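Local coordinates for monovalent Na+/H+ antiporter subunit A (Dietzia sp. DQ12-45-1b, PDB 7D3U), which is the A subunit of the multi-subunit Mrp complex, a bacterial sodium pump, and probably helps exchange sodium ions for protons across the cell membrane, at residues D70-F76 / Y248-R252; A121-L127 / T181-E185; V243-I247 / L300-V304. The contacts are given in a common frame with arbitrary orientation. Residues are numbered along the deposited sequence.

How the interactions relate
Followed from the N terminus, the chain shows how a helical membrane domain can be stitched together by contacts of different span. Segment 70-76, just after the strand 63-68, opens interaction 1. Before that loop closes, interaction 2 opens at 121-127 and closes at 181-185, wholly within it. Helix 243-252 then serves twice: its 243-247 part opens interaction 3, and its 248-252 part closes interaction 1 before 300-304 closes interaction 3, so these two loops cross. Leu249 and Arg252 also touch the residues of interaction 2, while Leu250 packs on Val304. Helix 243-252 thus joins helices 71-94 and 288-308 to the helix entrances of interaction 2.

Interaction 1 (D70-F76 / Y248-R252); sequences DPLARVF and YLLLR
Residues 71-76 form the first turns of helix 71-94, and residues 248-252 the last turn of helix 243-252. The two axes run nearly antiparallel at 163° and come within 11.3 Å; Leu72 is opposite Arg252 and Phe76 opposite Tyr248, with CA atoms 7.8 Å apart in each pair; the start of one helix thus lies beside the end of the other. Asp70, polyproline-II-like at phi/psi -58/155, occupies the N-cap position. It takes chi1 p, and Arg252 curls back through t, p, p to bring NH2 2.8 Å from Asp70 OD1 in a salt bridge, with OD2 over one face of the guanidinium. Such a pair of antiparallel transmembrane helices belongs to the antiporter-like fold shared with complex I, and the ion pair lies just beyond the predicted membrane spans of both. Below it the packing is apolar. Leu72 (t, p) sets CD2 3.6 Å from Tyr248 CE1 and CD1 4.2 Å from Leu251 CD1. Tyr248 (chi1 t) turns its ring edge toward the face of Phe76 in an edge-to-face pair, centroids 5.4 Å apart and planes at 52°. Phe76, chi1 near -97°, places CE2 3.6 Å from Tyr248 CB and CE1 3.9 Å from Leu251 CD1.

Interaction 2 (A121-L127 / T181-E185); sequences ADDVVVL and TVLSE
Two helix entrances meet here in a buried polar contact, where the turn leading into helix 124-142 lies against the start of the short helix 183-186 in the antiporter-like membrane domain. The backbones approach closely: the CA atoms of Asp122 and Leu183 are 4.9 Å apart, and those of Asp123 and Val182 4.5 Å. The principle illustrated is that a distant part of the chain can supply acceptors for the first amides of a helix. Val182 holds the N-cap position of its helix in an extended conformation (phi/psi -147/122), but its aliphatic side chain cannot accept a bond, and Asp122 supplies acceptors instead. Leu183 N donates to Asp122 O at a very short 2.4 Å, while Asp122 OD1 takes Ser184 OG at 2.3 Å, also very short, and Ser184 N weakly at 3.1 Å. Asp122 (phi/psi -99/-16) uses chi1 t to reach Ser184, whose chi1 is m. The next residue, Asp123, caps its own helix: at phi/psi -97/139 and chi1 t, its OD1 accepts from Val125 N at 3.1 Å. Apolar contact comes from Leu183, with chi1 near -140° and chi2 p, whose CD2 meets Leu127 CD1 at 3.3 Å and whose CD1 lies 4.1 Å from Val124 CB. Around this joint, Arg66 of strand 63-68 completes a salt bridge with Asp122 OD2, helix 166-178 packs on Val124, Leu127 and Thr181, Arg252 of helix 243-252 touches Leu183, and Phe389 of the neighbouring subunit D packs on Val125.

Interaction 3 (V243-I247 / L300-V304); sequences VKAGI and LGFLV
Leucine, isoleucine and lysine side chains lie between two predicted transmembrane helices. Segments 243-247 and 300-304 are helical and almost parallel, at 11° with axes 10.7 Å apart; Val243 is level with Leu300 (CA atoms 7.5 Å apart) and Ile247 with Val304 (6.6 Å). Leu300, as m, t, reaches across the gap: its CD1 lies 3.6 Å from Val243 CB, and its CD2 3.5 Å from both Val243 O and Ile247 CD1. Ile247, also m, t, points toward the partner helix and sets CD1 3.6 Å from Leu303 CB, with CG1 4.2 Å from Val304 CG1. Lys244 leaves its helix sideways, and its m, m, t, t chain carries NZ to 3.3 Å from Leu303 CD1 and 3.5 Å from Leu300 CD2. Helix 312-341 adjoins this point, with His325 touching Lys244. Buried lysines are a hallmark of the antiporter-like subunits, where they are thought to serve proton transfer. Here the leucines offer the amine no polar partner, which tends to favour its neutral form, though His325 may modify this.

Interaction 1 (D70-F76 / Y248-R252)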
# COMPACT_ATOMS: atom_id res chain seq x y z
N ASP B 70 -1.98 29.17 -40.92
CA ASP B 70 -3.02 29.33 -41.93
C ASP B 70 -3.79 30.62 -41.67
O ASP B 70 -3.83 31.11 -40.53
CB ASP B 70 -3.95 28.13 -41.94
CG ASP B 70 -4.54 27.84 -40.57
OD1 ASP B 70 -3.96 28.29 -39.57
OD2 ASP B 70 -5.59 27.16 -40.51
N PRO B 71 -4.40 31.21 -42.70
CA PRO B 71 -4.98 32.56 -42.55
C PRO B 71 -5.95 32.70 -41.39
O PRO B 71 -6.05 33.80 -40.82
CB PRO B 71 -5.67 32.79 -43.90
CG PRO B 71 -4.88 31.97 -44.85
CD PRO B 71 -4.50 30.73 -44.09
N LEU B 72 -6.67 31.64 -41.02
CA LEU B 72 -7.49 31.70 -39.81
C LEU B 72 -6.63 32.01 -38.60
O LEU B 72 -6.96 32.88 -37.78
CB LEU B 72 -8.25 30.39 -39.63
CG LEU B 72 -8.86 30.19 -38.24
CD1 LEU B 72 -9.99 31.18 -38.02
CD2 LEU B 72 -9.37 28.76 -38.10
N ALA B 73 -5.51 31.30 -38.46
CA ALA B 73 -4.55 31.65 -37.43
C ALA B 73 -3.96 33.03 -37.66
O ALA B 73 -3.75 33.78 -36.71
CB ALA B 73 -3.44 30.60 -37.35
N ARG B 74 -3.71 33.41 -38.91
CA ARG B 74 -3.14 34.73 -39.15
C ARG B 74 -4.07 35.84 -38.68
O ARG B 74 -3.62 36.95 -38.37
CB ARG B 74 -2.82 34.92 -40.63
CG ARG B 74 -1.79 36.01 -40.87
CD ARG B 74 -1.67 36.38 -42.34
NE ARG B 74 -0.41 37.06 -42.61
CZ ARG B 74 -0.14 37.72 -43.73
NH1 ARG B 74 1.03 38.31 -43.89
NH2 ARG B 74 -1.05 37.78 -44.70
N VAL B 75 -5.37 35.56 -38.60
CA VAL B 75 -6.31 36.54 -38.06
C VAL B 75 -6.42 36.41 -36.55
O VAL B 75 -6.49 37.41 -35.83
CB VAL B 75 -7.68 36.39 -38.75
CG1 VAL B 75 -8.73 37.21 -38.03
CG2 VAL B 75 -7.59 36.81 -40.20
N PHE B 76 -6.40 35.18 -36.03
CA PHE B 76 -6.63 35.00 -34.60
C PHE B 76 -5.42 35.36 -33.75
O PHE B 76 -5.59 35.91 -32.65
CB PHE B 76 -7.10 33.58 -34.31
CG PHE B 76 -8.59 33.45 -34.21
CD1 PHE B 76 -9.37 33.48 -35.34
CD2 PHE B 76 -9.20 33.31 -32.98
CE1 PHE B 76 -10.74 33.37 -35.25
CE2 PHE B 76 -10.57 33.19 -32.88
CZ PHE B 76 -11.34 33.22 -34.02
N TYR B 248 -12.50 29.59 -31.84
CA TYR B 248 -11.46 29.21 -32.78
C TYR B 248 -11.44 27.70 -32.99
O TYR B 248 -11.15 27.23 -34.09
CB TYR B 248 -10.09 29.69 -32.30
CG TYR B 248 -8.95 28.99 -33.01
CD1 TYR B 248 -8.57 29.38 -34.28
CD2 TYR B 248 -8.28 27.93 -32.42
CE1 TYR B 248 -7.55 28.75 -34.95
CE2 TYR B 248 -7.25 27.29 -33.08
CZ TYR B 248 -6.89 27.71 -34.34
OH TYR B 248 -5.86 27.07 -35.00
N LEU B 249 -11.73 26.93 -31.94
CA LEU B 249 -11.79 25.49 -32.10
C LEU B 249 -12.95 25.08 -33.00
O LEU B 249 -12.82 24.17 -33.82
CB LEU B 249 -11.91 24.81 -30.74
CG LEU B 249 -11.74 23.29 -30.77
CD1 LEU B 249 -10.28 22.94 -30.98
CD2 LEU B 249 -12.27 22.67 -29.50
N LEU B 250 -14.10 25.75 -32.85
CA LEU B 250 -15.23 25.46 -33.72
C LEU B 250 -14.97 25.92 -35.15
O LEU B 250 -15.50 25.33 -36.09
CB LEU B 250 -16.49 26.13 -33.18
CG LEU B 250 -16.97 25.58 -31.84
CD1 LEU B 250 -18.33 26.12 -31.49
CD2 LEU B 250 -16.99 24.07 -31.87
N LEU B 251 -14.16 26.96 -35.33
CA LEU B 251 -13.85 27.44 -36.67
C LEU B 251 -12.83 26.55 -37.35
O LEU B 251 -12.92 26.30 -38.56
CB LEU B 251 -13.33 28.88 -36.60
CG LEU B 251 -14.35 29.98 -36.89
CD1 LEU B 251 -13.85 31.31 -36.37
CD2 LEU B 251 -14.64 30.05 -38.37
N ARG B 252 -11.85 26.05 -36.60
CA ARG B 252 -10.83 25.18 -37.17
C ARG B 252 -11.42 23.85 -37.60
O ARG B 252 -11.23 23.40 -38.73
CB ARG B 252 -9.70 24.97 -36.17
CG ARG B 252 -8.61 24.03 -36.66
CD ARG B 252 -8.05 24.49 -37.99
NE ARG B 252 -7.15 25.63 -37.84
CZ ARG B 252 -5.83 25.53 -37.82
NH1 ARG B 252 -5.24 24.35 -37.95
NH2 ARG B 252 -5.09 26.62 -37.68

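Interaction 2 (A121-L127 / T181-E185)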
# COMPACT_ATOMS: atom_id res chain seq x y z
N ALA B 121 -1.46 26.10 -33.79
CA ALA B 121 -1.33 24.69 -33.48
C ALA B 121 -1.75 23.87 -34.69
O ALA B 121 -2.93 23.86 -35.05
CB ALA B 121 -2.16 24.31 -32.26
N ASP B 122 -0.79 23.18 -35.30
CA ASP B 122 -1.08 22.23 -36.37
C ASP B 122 -1.12 20.80 -35.88
O ASP B 122 -1.62 19.93 -36.59
CB ASP B 122 -0.05 22.35 -37.49
CG ASP B 122 -0.59 21.87 -38.82
OD1 ASP B 122 -1.83 21.79 -38.97
OD2 ASP B 122 0.22 21.57 -39.72
N ASP B 123 -0.58 20.53 -34.69
CA ASP B 123 -0.72 19.24 -34.05
C ASP B 123 -1.87 19.29 -33.06
O ASP B 123 -2.04 20.28 -32.34
CB ASP B 123 0.58 18.84 -33.34
CG ASP B 123 0.51 17.46 -32.74
OD1 ASP B 123 -0.54 16.80 -32.89
OD2 ASP B 123 1.50 17.03 -32.12
N VAL B 124 -2.67 18.23 -33.02
CA VAL B 124 -3.83 18.24 -32.14
C VAL B 124 -3.41 18.12 -30.68
O VAL B 124 -4.07 18.67 -29.79
CB VAL B 124 -4.82 17.13 -32.56
CG1 VAL B 124 -4.25 15.75 -32.25
CG2 VAL B 124 -6.16 17.34 -31.89
N VAL B 125 -2.30 17.44 -30.41
CA VAL B 125 -1.85 17.27 -29.04
C VAL B 125 -1.32 18.58 -28.48
O VAL B 125 -1.61 18.95 -27.34
CB VAL B 125 -0.81 16.14 -28.95
CG1 VAL B 125 -0.05 16.22 -27.64
CG2 VAL B 125 -1.49 14.80 -29.09
N VAL B 126 -0.54 19.32 -29.28
CA VAL B 126 -0.08 20.63 -28.81
C VAL B 126 -1.25 21.60 -28.73
O VAL B 126 -1.24 22.53 -27.92
CB VAL B 126 1.05 21.16 -29.71
CG1 VAL B 126 0.51 21.66 -31.03
CG2 VAL B 126 1.79 22.27 -29.00
N LEU B 127 -2.29 21.38 -29.54
CA LEU B 127 -3.51 22.18 -29.42
C LEU B 127 -4.16 21.96 -28.06
O LEU B 127 -4.53 22.92 -27.38
CB LEU B 127 -4.48 21.84 -30.54
CG LEU B 127 -5.72 22.72 -30.67
CD1 LEU B 127 -6.13 22.86 -32.12
CD2 LEU B 127 -6.85 22.14 -29.85
N THR B 181 -1.10 12.57 -36.06
CA THR B 181 -1.43 13.71 -35.22
C THR B 181 -0.99 14.97 -35.95
O THR B 181 0.06 15.54 -35.67
CB THR B 181 -0.76 13.59 -33.85
OG1 THR B 181 0.66 13.52 -34.03
CG2 THR B 181 -1.21 12.33 -33.14
N VAL B 182 -1.83 15.41 -36.89
CA VAL B 182 -1.64 16.66 -37.63
C VAL B 182 -3.02 17.22 -37.92
O VAL B 182 -3.85 16.55 -38.56
CB VAL B 182 -0.86 16.46 -38.95
CG1 VAL B 182 -0.49 17.81 -39.54
CG2 VAL B 182 0.40 15.64 -38.75
N LEU B 183 -3.29 18.44 -37.47
CA LEU B 183 -4.61 19.02 -37.68
C LEU B 183 -4.89 19.26 -39.15
O LEU B 183 -6.03 19.14 -39.61
CB LEU B 183 -4.76 20.31 -36.88
CG LEU B 183 -6.11 20.53 -36.21
CD1 LEU B 183 -6.63 19.23 -35.63
CD2 LEU B 183 -6.00 21.58 -35.12
N SER B 184 -3.86 19.61 -39.92
CA SER B 184 -4.05 19.83 -41.35
C SER B 184 -4.29 18.54 -42.11
O SER B 184 -4.81 18.58 -43.23
CB SER B 184 -2.85 20.57 -41.94
OG SER B 184 -2.52 21.71 -41.16
N GLU B 185 -3.92 17.39 -41.54
CA GLU B 185 -4.09 16.11 -42.19
C GLU B 185 -5.25 15.30 -41.62
O GLU B 185 -5.66 14.31 -42.23
CB GLU B 185 -2.81 15.28 -42.09
CG GLU B 185 -1.59 15.96 -42.70
CD GLU B 185 -0.30 15.21 -42.44
OE1 GLU B 185 -0.36 14.11 -41.85
OE2 GLU B 185 0.77 15.71 -42.83

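Interaction 3 (V243-I247 / L300-V304)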
# COMPACT_ATOMS: atom_id res chain seq x y z
N VAL B 243 -12.62 32.83 -24.08
CA VAL B 243 -13.92 32.64 -24.70
C VAL B 243 -13.81 32.56 -26.21
O VAL B 243 -14.71 32.02 -26.87
CB VAL B 243 -14.88 33.76 -24.28
CG1 VAL B 243 -15.05 33.78 -22.77
CG2 VAL B 243 -14.39 35.10 -24.78
N LYS B 244 -12.73 33.09 -26.79
CA LYS B 244 -12.47 32.90 -28.20
C LYS B 244 -11.73 31.61 -28.50
O LYS B 244 -11.64 31.22 -29.67
CB LYS B 244 -11.68 34.07 -28.77
CG LYS B 244 -12.43 35.38 -28.77
CD LYS B 244 -13.87 35.20 -29.20
CE LYS B 244 -14.54 36.55 -29.34
NZ LYS B 244 -16.02 36.41 -29.44
N ALA B 245 -11.20 30.93 -27.48
CA ALA B 245 -10.55 29.64 -27.71
C ALA B 245 -11.55 28.62 -28.24
O ALA B 245 -11.28 27.93 -29.23
CB ALA B 245 -9.91 29.14 -26.42
N GLY B 246 -12.72 28.53 -27.61
CA GLY B 246 -13.74 27.61 -28.09
C GLY B 246 -14.23 27.97 -29.48
O GLY B 246 -14.51 27.08 -30.29
N ILE B 247 -14.33 29.26 -29.77
CA ILE B 247 -14.82 29.67 -31.08
C ILE B 247 -13.78 29.40 -32.16
O ILE B 247 -14.12 28.99 -33.27
CB ILE B 247 -15.23 31.15 -31.05
CG1 ILE B 247 -16.43 31.33 -30.12
CG2 ILE B 247 -15.58 31.64 -32.44
CD1 ILE B 247 -17.04 32.68 -30.19
N LEU B 300 -21.03 35.28 -27.81
CA LEU B 300 -20.45 33.99 -28.16
C LEU B 300 -21.51 33.02 -28.64
O LEU B 300 -21.23 32.17 -29.50
CB LEU B 300 -19.70 33.39 -26.97
CG LEU B 300 -18.64 34.24 -26.27
CD1 LEU B 300 -18.40 33.71 -24.87
CD2 LEU B 300 -17.34 34.26 -27.06
N GLY B 301 -22.73 33.12 -28.12
CA GLY B 301 -23.81 32.28 -28.62
C GLY B 301 -24.19 32.61 -30.05
O GLY B 301 -24.36 31.71 -30.87
N PHE B 302 -24.34 33.90 -30.35
CA PHE B 302 -24.50 34.33 -31.74
C PHE B 302 -23.41 33.74 -32.62
O PHE B 302 -23.68 33.21 -33.71
CB PHE B 302 -24.45 35.86 -31.81
CG PHE B 302 -25.79 36.51 -31.89
CD1 PHE B 302 -26.81 35.95 -32.63
CD2 PHE B 302 -26.03 37.70 -31.23
CE1 PHE B 302 -28.04 36.55 -32.70
CE2 PHE B 302 -27.25 38.31 -31.30
CZ PHE B 302 -28.26 37.74 -32.04
N LEU B 303 -22.16 33.82 -32.16
CA LEU B 303 -21.03 33.37 -32.97
C LEU B 303 -21.08 31.87 -33.21
O LEU B 303 -20.89 31.41 -34.34
CB LEU B 303 -19.73 33.77 -32.29
CG LEU B 303 -19.30 35.18 -32.66
CD1 LEU B 303 -18.19 35.68 -31.77
CD2 LEU B 303 -18.88 35.19 -34.10
N VAL B 304 -21.34 31.08 -32.17
CA VAL B 304 -21.33 29.63 -32.35
C VAL B 304 -22.54 29.20 -33.17
O VAL B 304 -22.48 28.21 -33.90
CB VAL B 304 -21.28 28.90 -31.00
CG1 VAL B 304 -19.91 29.07 -30.36
CG2 VAL B 304 -22.38 29.36 -30.09